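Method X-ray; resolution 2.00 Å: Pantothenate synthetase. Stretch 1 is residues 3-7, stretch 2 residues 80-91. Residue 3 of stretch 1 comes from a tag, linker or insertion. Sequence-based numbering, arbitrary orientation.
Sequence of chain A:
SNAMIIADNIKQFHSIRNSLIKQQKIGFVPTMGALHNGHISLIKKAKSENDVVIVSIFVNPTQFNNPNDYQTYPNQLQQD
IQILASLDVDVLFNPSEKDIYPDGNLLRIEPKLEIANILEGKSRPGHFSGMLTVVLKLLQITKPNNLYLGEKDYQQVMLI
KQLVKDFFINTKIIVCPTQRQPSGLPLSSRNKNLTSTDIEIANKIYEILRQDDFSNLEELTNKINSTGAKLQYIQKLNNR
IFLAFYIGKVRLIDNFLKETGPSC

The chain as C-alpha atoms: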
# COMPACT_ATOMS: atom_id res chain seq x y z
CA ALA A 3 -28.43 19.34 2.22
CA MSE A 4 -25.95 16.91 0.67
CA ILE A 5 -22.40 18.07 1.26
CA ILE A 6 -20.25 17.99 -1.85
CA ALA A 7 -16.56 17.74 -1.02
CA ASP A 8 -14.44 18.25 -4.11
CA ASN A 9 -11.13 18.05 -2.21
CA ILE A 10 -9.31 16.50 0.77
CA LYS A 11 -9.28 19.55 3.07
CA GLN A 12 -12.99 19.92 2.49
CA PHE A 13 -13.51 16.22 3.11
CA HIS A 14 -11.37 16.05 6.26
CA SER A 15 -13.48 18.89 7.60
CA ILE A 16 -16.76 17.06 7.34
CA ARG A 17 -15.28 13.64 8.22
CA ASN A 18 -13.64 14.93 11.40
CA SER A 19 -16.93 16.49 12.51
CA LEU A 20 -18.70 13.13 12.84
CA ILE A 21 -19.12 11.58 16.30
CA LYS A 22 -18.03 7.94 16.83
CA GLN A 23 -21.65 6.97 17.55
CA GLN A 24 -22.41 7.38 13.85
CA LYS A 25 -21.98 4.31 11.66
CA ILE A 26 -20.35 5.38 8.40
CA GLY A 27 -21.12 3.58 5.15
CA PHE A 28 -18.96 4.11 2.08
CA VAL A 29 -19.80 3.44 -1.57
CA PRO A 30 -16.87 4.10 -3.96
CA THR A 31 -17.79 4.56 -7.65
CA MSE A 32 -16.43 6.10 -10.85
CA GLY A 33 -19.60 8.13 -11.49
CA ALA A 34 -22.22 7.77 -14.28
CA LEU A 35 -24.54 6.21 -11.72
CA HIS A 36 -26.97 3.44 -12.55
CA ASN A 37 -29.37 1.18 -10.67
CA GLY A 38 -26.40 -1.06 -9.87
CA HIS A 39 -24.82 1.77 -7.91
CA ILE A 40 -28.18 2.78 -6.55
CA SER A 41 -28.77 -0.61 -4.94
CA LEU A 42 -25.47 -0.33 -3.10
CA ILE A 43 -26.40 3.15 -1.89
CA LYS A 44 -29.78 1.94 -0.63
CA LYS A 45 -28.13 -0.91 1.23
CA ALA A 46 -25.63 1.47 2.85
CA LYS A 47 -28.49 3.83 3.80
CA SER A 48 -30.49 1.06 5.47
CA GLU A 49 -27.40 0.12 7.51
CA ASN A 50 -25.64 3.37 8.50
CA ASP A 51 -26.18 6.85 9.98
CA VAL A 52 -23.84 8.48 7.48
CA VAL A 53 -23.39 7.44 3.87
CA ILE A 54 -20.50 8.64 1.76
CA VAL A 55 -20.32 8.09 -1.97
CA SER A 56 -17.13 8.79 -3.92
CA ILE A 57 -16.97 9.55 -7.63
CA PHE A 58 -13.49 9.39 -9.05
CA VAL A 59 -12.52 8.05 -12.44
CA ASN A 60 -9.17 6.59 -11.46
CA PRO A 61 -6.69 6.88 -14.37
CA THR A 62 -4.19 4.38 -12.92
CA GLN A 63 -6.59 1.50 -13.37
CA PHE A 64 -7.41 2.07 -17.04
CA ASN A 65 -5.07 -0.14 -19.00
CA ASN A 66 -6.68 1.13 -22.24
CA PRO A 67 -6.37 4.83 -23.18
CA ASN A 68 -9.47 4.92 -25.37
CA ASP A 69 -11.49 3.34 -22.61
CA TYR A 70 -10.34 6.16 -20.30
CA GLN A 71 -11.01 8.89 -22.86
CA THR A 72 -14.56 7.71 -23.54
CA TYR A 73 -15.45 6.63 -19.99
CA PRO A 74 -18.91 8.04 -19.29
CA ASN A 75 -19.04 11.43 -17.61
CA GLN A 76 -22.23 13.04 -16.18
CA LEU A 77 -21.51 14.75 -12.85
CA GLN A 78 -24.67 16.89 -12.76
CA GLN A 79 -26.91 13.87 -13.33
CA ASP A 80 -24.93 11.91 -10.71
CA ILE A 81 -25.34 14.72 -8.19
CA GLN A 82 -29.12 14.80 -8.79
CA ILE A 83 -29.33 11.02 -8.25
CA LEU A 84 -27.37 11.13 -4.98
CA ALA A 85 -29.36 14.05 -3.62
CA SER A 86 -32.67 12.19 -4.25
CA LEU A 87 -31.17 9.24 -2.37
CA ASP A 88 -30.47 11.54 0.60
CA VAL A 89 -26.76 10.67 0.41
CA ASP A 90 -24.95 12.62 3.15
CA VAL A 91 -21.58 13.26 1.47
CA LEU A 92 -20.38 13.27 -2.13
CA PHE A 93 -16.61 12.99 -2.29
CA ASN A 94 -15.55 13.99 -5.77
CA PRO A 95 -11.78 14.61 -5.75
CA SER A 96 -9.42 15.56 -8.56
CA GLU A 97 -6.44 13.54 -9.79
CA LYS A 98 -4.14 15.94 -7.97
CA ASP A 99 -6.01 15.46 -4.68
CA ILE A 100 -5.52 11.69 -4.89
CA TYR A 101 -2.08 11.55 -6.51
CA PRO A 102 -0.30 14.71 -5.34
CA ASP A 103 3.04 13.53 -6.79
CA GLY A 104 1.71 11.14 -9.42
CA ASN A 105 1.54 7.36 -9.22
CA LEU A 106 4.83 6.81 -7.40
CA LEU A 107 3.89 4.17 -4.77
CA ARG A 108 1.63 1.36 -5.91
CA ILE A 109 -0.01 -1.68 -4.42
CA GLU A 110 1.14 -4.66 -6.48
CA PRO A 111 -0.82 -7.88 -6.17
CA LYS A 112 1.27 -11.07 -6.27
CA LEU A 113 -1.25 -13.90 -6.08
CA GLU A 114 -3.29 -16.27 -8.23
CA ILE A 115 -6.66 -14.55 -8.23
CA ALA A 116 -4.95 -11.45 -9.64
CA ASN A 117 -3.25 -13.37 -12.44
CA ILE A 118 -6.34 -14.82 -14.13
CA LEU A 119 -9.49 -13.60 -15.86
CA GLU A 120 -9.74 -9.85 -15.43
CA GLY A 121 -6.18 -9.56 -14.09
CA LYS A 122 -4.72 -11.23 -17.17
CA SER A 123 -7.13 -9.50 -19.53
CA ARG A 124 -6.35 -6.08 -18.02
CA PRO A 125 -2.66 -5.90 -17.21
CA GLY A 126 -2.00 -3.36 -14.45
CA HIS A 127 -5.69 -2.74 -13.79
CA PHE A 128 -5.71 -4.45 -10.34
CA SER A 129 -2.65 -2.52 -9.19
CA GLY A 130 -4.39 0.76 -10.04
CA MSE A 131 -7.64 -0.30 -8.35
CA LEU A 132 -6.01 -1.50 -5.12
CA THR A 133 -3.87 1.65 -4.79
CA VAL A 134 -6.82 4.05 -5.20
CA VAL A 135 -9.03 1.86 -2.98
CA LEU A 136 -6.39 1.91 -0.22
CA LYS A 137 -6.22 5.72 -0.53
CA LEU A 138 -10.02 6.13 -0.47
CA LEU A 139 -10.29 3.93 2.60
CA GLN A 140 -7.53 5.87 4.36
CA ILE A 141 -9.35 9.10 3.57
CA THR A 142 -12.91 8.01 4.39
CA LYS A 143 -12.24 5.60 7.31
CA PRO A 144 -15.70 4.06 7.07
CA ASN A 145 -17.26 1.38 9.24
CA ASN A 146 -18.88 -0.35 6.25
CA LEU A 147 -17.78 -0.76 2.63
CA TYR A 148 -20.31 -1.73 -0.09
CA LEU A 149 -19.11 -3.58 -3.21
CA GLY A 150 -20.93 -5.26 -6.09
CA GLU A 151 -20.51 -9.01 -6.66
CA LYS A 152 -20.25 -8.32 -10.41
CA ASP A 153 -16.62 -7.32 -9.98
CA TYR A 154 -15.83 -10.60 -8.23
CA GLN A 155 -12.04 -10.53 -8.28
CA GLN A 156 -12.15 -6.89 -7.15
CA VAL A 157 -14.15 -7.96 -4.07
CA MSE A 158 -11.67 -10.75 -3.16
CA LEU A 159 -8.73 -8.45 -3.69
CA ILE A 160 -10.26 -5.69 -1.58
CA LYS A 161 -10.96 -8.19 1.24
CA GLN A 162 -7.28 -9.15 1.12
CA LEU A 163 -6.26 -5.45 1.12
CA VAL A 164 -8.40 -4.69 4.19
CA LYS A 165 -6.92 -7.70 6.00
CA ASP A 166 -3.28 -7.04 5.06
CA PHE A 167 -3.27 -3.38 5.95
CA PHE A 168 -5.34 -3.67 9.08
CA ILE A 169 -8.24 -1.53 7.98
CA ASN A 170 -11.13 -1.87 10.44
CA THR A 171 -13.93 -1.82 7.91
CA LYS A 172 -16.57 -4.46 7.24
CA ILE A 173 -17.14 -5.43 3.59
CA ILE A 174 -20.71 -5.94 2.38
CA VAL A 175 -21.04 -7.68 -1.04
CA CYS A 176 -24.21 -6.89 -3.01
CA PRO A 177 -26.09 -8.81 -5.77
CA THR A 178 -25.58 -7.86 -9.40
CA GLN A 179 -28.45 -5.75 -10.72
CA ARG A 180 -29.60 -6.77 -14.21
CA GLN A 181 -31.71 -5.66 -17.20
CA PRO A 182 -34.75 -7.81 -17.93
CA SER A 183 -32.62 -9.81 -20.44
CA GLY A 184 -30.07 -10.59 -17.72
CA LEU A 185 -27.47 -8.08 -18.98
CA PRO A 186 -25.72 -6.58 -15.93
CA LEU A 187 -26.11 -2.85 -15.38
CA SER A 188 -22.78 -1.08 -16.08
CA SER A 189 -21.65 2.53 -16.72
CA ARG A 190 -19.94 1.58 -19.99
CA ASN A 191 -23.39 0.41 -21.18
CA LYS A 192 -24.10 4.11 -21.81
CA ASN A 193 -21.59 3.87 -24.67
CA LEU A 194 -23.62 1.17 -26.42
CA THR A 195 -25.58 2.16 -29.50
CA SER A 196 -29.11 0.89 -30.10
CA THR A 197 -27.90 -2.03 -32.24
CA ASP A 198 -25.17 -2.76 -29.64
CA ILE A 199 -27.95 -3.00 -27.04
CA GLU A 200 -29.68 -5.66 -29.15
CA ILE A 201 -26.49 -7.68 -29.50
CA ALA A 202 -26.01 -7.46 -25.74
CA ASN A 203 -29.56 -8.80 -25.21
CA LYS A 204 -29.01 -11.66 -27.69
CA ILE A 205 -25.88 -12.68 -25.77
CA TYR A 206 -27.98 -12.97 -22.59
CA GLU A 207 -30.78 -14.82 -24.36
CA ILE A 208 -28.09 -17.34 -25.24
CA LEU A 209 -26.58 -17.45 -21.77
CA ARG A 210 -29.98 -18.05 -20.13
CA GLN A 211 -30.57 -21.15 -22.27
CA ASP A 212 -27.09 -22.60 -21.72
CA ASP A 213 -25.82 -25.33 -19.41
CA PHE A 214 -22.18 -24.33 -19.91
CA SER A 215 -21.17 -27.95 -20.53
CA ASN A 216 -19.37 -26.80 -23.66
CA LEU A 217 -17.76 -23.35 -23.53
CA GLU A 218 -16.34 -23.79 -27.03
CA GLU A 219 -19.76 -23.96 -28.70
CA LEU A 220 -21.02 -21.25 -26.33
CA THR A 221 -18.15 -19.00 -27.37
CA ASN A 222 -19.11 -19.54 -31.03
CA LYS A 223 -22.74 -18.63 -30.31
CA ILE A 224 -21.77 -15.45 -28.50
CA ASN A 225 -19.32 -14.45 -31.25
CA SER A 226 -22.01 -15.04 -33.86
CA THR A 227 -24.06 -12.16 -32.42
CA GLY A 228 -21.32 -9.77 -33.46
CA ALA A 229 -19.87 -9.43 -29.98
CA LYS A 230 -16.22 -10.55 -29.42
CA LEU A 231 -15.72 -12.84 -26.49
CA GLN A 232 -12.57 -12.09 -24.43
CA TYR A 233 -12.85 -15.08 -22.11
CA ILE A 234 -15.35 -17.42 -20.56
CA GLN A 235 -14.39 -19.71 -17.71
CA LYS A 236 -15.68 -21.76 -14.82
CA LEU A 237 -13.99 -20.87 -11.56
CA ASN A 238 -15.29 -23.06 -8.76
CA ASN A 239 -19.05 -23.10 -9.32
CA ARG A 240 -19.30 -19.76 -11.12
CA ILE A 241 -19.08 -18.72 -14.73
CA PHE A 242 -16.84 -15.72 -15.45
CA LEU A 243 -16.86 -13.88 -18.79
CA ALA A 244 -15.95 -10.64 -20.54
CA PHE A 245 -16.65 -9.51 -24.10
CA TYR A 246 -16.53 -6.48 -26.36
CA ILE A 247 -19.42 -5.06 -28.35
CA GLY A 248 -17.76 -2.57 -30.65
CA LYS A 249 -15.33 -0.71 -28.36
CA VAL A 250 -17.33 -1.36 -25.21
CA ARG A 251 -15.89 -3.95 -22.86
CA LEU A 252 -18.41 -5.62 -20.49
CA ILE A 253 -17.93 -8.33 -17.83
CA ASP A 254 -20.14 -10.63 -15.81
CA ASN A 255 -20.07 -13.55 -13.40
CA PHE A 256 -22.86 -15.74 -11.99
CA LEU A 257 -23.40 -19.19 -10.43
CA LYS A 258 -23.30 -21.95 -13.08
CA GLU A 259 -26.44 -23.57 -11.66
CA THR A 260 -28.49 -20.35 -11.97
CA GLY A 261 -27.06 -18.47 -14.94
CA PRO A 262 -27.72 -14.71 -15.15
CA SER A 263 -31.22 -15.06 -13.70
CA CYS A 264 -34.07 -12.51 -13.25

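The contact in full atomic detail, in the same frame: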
# COMPACT_ATOMS: atom_id res chain seq x y z
N ALA A 3 -29.27 19.32 1.03
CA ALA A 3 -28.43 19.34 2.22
C ALA A 3 -27.17 18.50 2.01
O ALA A 3 -26.25 18.54 2.83
CB ALA A 3 -29.20 18.84 3.43
N MSE A 4 -27.12 17.75 0.92
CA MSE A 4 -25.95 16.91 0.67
C MSE A 4 -24.72 17.79 0.62
O MSE A 4 -24.72 18.84 -0.03
CB MSE A 4 -26.07 16.12 -0.64
CG MSE A 4 -24.87 15.21 -0.92
SE MSE A 4 -25.22 14.02 -2.44
CE MSE A 4 -25.07 15.33 -3.89
N ILE A 5 -23.67 17.37 1.31
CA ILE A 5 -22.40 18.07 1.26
C ILE A 5 -21.59 17.51 0.12
O ILE A 5 -21.40 16.29 0.01
CB ILE A 5 -21.61 17.88 2.56
CG1 ILE A 5 -22.35 18.52 3.72
CG2 ILE A 5 -20.20 18.46 2.41
CD1 ILE A 5 -21.88 18.04 5.07
N ILE A 6 -21.13 18.39 -0.76
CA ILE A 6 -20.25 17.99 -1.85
C ILE A 6 -18.84 18.43 -1.51
O ILE A 6 -18.56 19.62 -1.36
CB ILE A 6 -20.69 18.61 -3.19
CG1 ILE A 6 -22.14 18.24 -3.49
CG2 ILE A 6 -19.76 18.17 -4.29
CD1 ILE A 6 -22.70 18.84 -4.79
N ALA A 7 -17.94 17.46 -1.37
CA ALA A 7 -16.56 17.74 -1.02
C ALA A 7 -15.69 17.40 -2.20
O ALA A 7 -15.47 16.22 -2.50
CB ALA A 7 -16.12 16.94 0.23
N ASP A 80 -25.35 12.69 -11.87
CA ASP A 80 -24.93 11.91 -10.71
C ASP A 80 -25.29 12.62 -9.40
O ASP A 80 -25.81 12.02 -8.44
CB ASP A 80 -23.41 11.66 -10.76
CG ASP A 80 -22.99 10.71 -11.90
OD1 ASP A 80 -23.86 10.03 -12.52
OD2 ASP A 80 -21.76 10.65 -12.15
N ILE A 81 -25.01 13.91 -9.36
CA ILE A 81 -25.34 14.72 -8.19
C ILE A 81 -26.84 14.69 -7.91
O ILE A 81 -27.25 14.46 -6.77
CB ILE A 81 -24.83 16.17 -8.33
CG1 ILE A 81 -23.31 16.20 -8.17
CG2 ILE A 81 -25.50 17.09 -7.30
CD1 ILE A 81 -22.68 17.52 -8.54
N GLN A 82 -27.66 14.89 -8.95
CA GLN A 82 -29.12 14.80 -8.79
C GLN A 82 -29.59 13.44 -8.22
O GLN A 82 -30.47 13.39 -7.35
CB GLN A 82 -29.84 15.08 -10.11
CG GLN A 82 -29.96 16.55 -10.47
CD GLN A 82 -30.76 16.74 -11.75
OE1 GLN A 82 -30.63 15.94 -12.68
NE2 GLN A 82 -31.60 17.77 -11.79
N ILE A 83 -29.00 12.36 -8.74
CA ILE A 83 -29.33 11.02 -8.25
C ILE A 83 -29.03 10.87 -6.75
O ILE A 83 -29.89 10.44 -5.97
CB ILE A 83 -28.55 9.96 -9.02
CG1 ILE A 83 -29.20 9.75 -10.39
CG2 ILE A 83 -28.55 8.65 -8.26
CD1 ILE A 83 -28.23 9.75 -11.52
N LEU A 84 -27.82 11.26 -6.36
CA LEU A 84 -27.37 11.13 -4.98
C LEU A 84 -28.22 11.95 -4.03
O LEU A 84 -28.62 11.48 -2.96
CB LEU A 84 -25.91 11.53 -4.89
CG LEU A 84 -25.00 10.55 -5.64
CD1 LEU A 84 -23.58 11.08 -5.71
CD2 LEU A 84 -25.04 9.18 -4.96
N ALA A 85 -28.46 13.19 -4.40
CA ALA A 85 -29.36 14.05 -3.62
C ALA A 85 -30.77 13.45 -3.41
O ALA A 85 -31.34 13.59 -2.32
CB ALA A 85 -29.43 15.44 -4.24
N SER A 86 -31.33 12.79 -4.42
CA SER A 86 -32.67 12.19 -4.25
C SER A 86 -32.62 10.92 -3.40
O SER A 86 -33.66 10.42 -2.94
CB SER A 86 -33.34 11.92 -5.61
OG SER A 86 -32.59 11.01 -6.40
N LEU A 87 -31.41 10.39 -3.22
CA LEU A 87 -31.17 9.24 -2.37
C LEU A 87 -30.79 9.66 -0.95
O LEU A 87 -30.47 8.82 -0.11
CB LEU A 87 -30.07 8.36 -2.98
CG LEU A 87 -30.54 7.56 -4.21
CD1 LEU A 87 -29.39 6.86 -4.91
CD2 LEU A 87 -31.66 6.57 -3.81
N ASP A 88 -30.82 10.97 -0.70
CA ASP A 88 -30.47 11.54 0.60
C ASP A 88 -29.06 11.13 1.06
O ASP A 88 -28.79 11.01 2.26
CB ASP A 88 -31.53 11.21 1.65
CG ASP A 88 -32.88 11.88 1.35
OD1 ASP A 88 -32.86 13.09 1.05
OD2 ASP A 88 -33.94 11.22 1.40
N VAL A 89 -28.17 10.92 0.10
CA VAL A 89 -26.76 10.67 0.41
C VAL A 89 -26.17 11.86 1.18
O VAL A 89 -26.35 13.00 0.80
CB VAL A 89 -25.92 10.39 -0.86
CG1 VAL A 89 -24.44 10.43 -0.52
CG2 VAL A 89 -26.29 9.03 -1.45
N ASP A 90 -25.45 11.57 2.27
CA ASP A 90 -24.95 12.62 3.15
C ASP A 90 -23.76 13.35 2.55
O ASP A 90 -23.73 14.58 2.57
CB ASP A 90 -24.64 12.06 4.54
CG ASP A 90 -25.83 11.34 5.16
OD1 ASP A 90 -25.80 10.10 5.24
OD2 ASP A 90 -26.82 12.03 5.52
N VAL A 91 -22.79 12.62 2.01
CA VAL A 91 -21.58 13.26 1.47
C VAL A 91 -21.20 12.73 0.11
O VAL A 91 -21.06 11.52 -0.06
CB VAL A 91 -20.34 13.08 2.39
CG1 VAL A 91 -19.16 13.86 1.83
CG2 VAL A 91 -20.64 13.52 3.81
O HOH W 1 -25.37 16.10 4.53

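Residues 5-7 form a strand, whereas the second stretch begins within a helix already under way at Asp80, then turns back toward that strand. The reversal falls at Asp88, whose positive phi (56°) marks the first departure from helical geometry. Two bonds into the last turn define a Schellman motif there, and Val89 N donates to Leu84 O at 3.1 Å. The chain emerging from this turn meets the strand in parallel register, with the CA atoms of Ile5 and Val91 4.9 Å apart. One direct hydrogen bond fixes the register: Ile5 N donates to Asp90 O at 3.1 Å, with an N-H...O angle of 163°. Val91 CA approaches Ile5 O at 3.4 Å in a CA-H...O contact (144° at H). A water donates to Ala3 O (3.1 Å) and to Asp90 O (3.0 Å), so Asp90 O accepts from both backbone and solvent; Ala3 itself is a tag residue.

Of the 390 Å² buried in total, Met4 (selenomethionine) contributes 123 Å². Its CA-CB bond points toward the second stretch, and its t, t, p side chain reaches into the angle between helix and returning chain. SE lies 3.6 Å from Leu84 CB and 4.0 Å from Val89 CB, while CE lies 3.9 Å from Ile81 CG2 and 4.4 Å from Ala85 CB. A long, unbranched apolar side chain suits this site because it can touch Ile81, Leu84 and Ala85, spaced about one helical turn, and Val89 together; the small methyl of Ala85 borders it.

The CA-CB bond of Ile6 points away from the second stretch, but its m, t conformation brings CD1 to 4.0 Å from Ile81 CD1, extending the apolar contact. Ile5 and Val91, both beta-branched, point to the same sheet face. The CA-CB bond of Asp90 points away, and its side chain comes no nearer than 6.3 Å to the first stretch, so the carboxylate stays outside this apolar contact while its carbonyl serves the strand.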